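Uncharacterized protein DUF1470 (Jannaschia sp. CCS1, PDB 3H0N) is of unknown function but binds zinc through a treble-clef zinc finger and is possibly a transcription regulator. Local coordinates at residues A[64-67]-A[68-72]. Sequence-based numbering, arbitrary orientation.
Sequences VELA and RLLHT
R68 reaches back over one turn of helix to V64 and E65, and in the conformer described, one of two modelled, its side chain follows them from CB to the guanidinium. Its CB lies 3.5 Å from the carbonyl oxygen of E65, and CG rests 3.3 Å from the O of V64, the same oxygen that accepts the backbone N-H of R68. With CG beside its own backbone N (chi1 -67°) and the chain extended from there to NE, the arginine runs back toward the start of the helix; CD passes near E65 OE1, and NE comes near V64 CG1. At the tip the guanidinium has V64 CG1 over one face, displaced toward the rim and 3.3 Å from NH2, while the E65 carboxylate sits at its edge. NH1 gives a somewhat bent bond to E65 OE1 (2.9 Å, 144°), a salt bridge that uses the anti lone pair, with the two planes 52° apart. The pair is an i to i+3 salt bridge on the exposed side of helix 58-78, in the helical ABATE domain of this putative stress-induced transcription regulator family; the i to i+4 backbone bonds continue beneath it from V64 to H71. In E65 a bend at chi2 turns the carboxylate forward along the helix, where OE1 meets R68 and OE2 lies 4.0 Å from L69 CD1. An alanine here would take away the carboxylate and would probably leave the R68 guanidinium without its anionic mate and freer to swing off V64. On the inner side L66 and L70 cross obliquely, L66 CG meeting L70 CD1 at 3.7 Å. L66 also packs on T126 of helix 121-138, whereas L70 reaches both C129 and L133 of that helix and S15 and V19 of helix 10-22.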
loop_
_atom_site.group_PDB
_atom_site.type_symbol
_atom_site.label_atom_id
_atom_site.label_comp_id
_atom_site.label_asym_id
_atom_site.label_seq_id
_atom_site.Cartn_x
_atom_site.Cartn_y
_atom_site.Cartn_z
ATOM N N VAL A 64 16.487 -18.997 -1.012
ATOM C CA VAL A 64 16.862 -19.533 0.317
ATOM C C VAL A 64 17.343 -18.403 1.229
ATOM O O VAL A 64 16.956 -18.340 2.405
ATOM C CB VAL A 64 17.895 -20.683 0.168
ATOM C CG1 VAL A 64 18.527 -21.050 1.558
ATOM C CG2 VAL A 64 17.200 -21.889 -0.449
ATOM N N GLU A 65 18.170 -17.497 0.699
ATOM C CA GLU A 65 18.630 -16.364 1.482
ATOM C C GLU A 65 17.497 -15.417 1.850
ATOM O O GLU A 65 17.403 -14.942 2.993
ATOM C CB GLU A 65 19.726 -15.616 0.755
ATOM C CG GLU A 65 20.268 -14.375 1.477
ATOM C CD GLU A 65 20.881 -14.586 2.888
ATOM O OE1 GLU A 65 21.039 -15.733 3.382
ATOM O OE2 GLU A 65 21.225 -13.544 3.505
ATOM N N LEU A 66 16.611 -15.157 0.893
ATOM C CA LEU A 66 15.430 -14.321 1.172
ATOM C C LEU A 66 14.604 -14.940 2.301
ATOM O O LEU A 66 14.180 -14.248 3.222
ATOM C CB LEU A 66 14.589 -14.126 -0.094
ATOM C CG LEU A 66 13.325 -13.312 0.095
ATOM C CD1 LEU A 66 13.592 -11.908 0.673
ATOM C CD2 LEU A 66 12.581 -13.221 -1.251
ATOM N N ALA A 67 14.391 -16.256 2.228
ATOM C CA ALA A 67 13.642 -16.972 3.256
ATOM C C ALA A 67 14.250 -16.768 4.644
ATOM O O ALA A 67 13.520 -16.584 5.613
ATOM C CB ALA A 67 13.552 -18.431 2.940
ATOM N N ARG A 68 15.566 -16.800 4.738
ATOM C CA ARG A 68 16.262 -16.647 6.012
ATOM C C ARG A 68 15.965 -15.261 6.589
ATOM O O ARG A 68 15.625 -15.123 7.798
ATOM C CB ARG A 68 17.770 -16.830 5.860
ATOM C CG ARG A 68 18.244 -18.248 5.481
ATOM C CD ARG A 68 19.770 -18.410 5.595
ATOM N NE ARG A 68 20.298 -19.625 4.955
ATOM C CZ ARG A 68 20.906 -19.663 3.766
ATOM N NH1 ARG A 68 21.039 -18.560 3.001
ATOM N NH2 ARG A 68 21.357 -20.826 3.318
ATOM N N LEU A 69 16.072 -14.238 5.740
ATOM C CA LEU A 69 15.805 -12.855 6.157
ATOM C C LEU A 69 14.346 -12.666 6.553
ATOM O O LEU A 69 14.024 -12.041 7.576
ATOM C CB LEU A 69 16.201 -11.892 5.040
ATOM C CG LEU A 69 17.695 -11.869 4.735
ATOM C CD1 LEU A 69 17.941 -11.267 3.341
ATOM C CD2 LEU A 69 18.456 -11.107 5.851
ATOM N N LEU A 70 13.420 -13.194 5.759
ATOM C CA LEU A 70 11.996 -13.010 6.078
ATOM C C LEU A 70 11.646 -13.801 7.333
ATOM O O LEU A 70 10.823 -13.351 8.110
ATOM C CB LEU A 70 11.089 -13.407 4.902
ATOM C CG LEU A 70 11.265 -12.634 3.609
ATOM C CD1 LEU A 70 10.455 -13.224 2.482
ATOM C CD2 LEU A 70 10.922 -11.149 3.805
ATOM N N HIS A 71 12.257 -14.973 7.519
ATOM C CA HIS A 71 11.991 -15.760 8.744
ATOM C C HIS A 71 12.424 -14.990 9.992
ATOM O O HIS A 71 11.676 -14.926 10.977
ATOM C CB HIS A 71 12.637 -17.127 8.730
ATOM C CG HIS A 71 12.293 -17.931 9.958
ATOM N ND1 HIS A 71 13.142 -18.040 11.036
ATOM C CD2 HIS A 71 11.153 -18.582 10.305
ATOM C CE1 HIS A 71 12.560 -18.763 11.976
ATOM N NE2 HIS A 71 11.355 -19.123 11.556
ATOM N N THR A 72 13.594 -14.380 9.938
ATOM C CA THR A 72 14.078 -13.560 11.063
ATOM C C THR A 72 13.085 -12.435 11.361
ATOM O O THR A 72 12.753 -12.178 12.522
ATOM C CB THR A 72 15.458 -13.015 10.779
ATOM O OG1 THR A 72 16.337 -14.130 10.595
ATOM C CG2 THR A 72 15.960 -12.153 11.928
#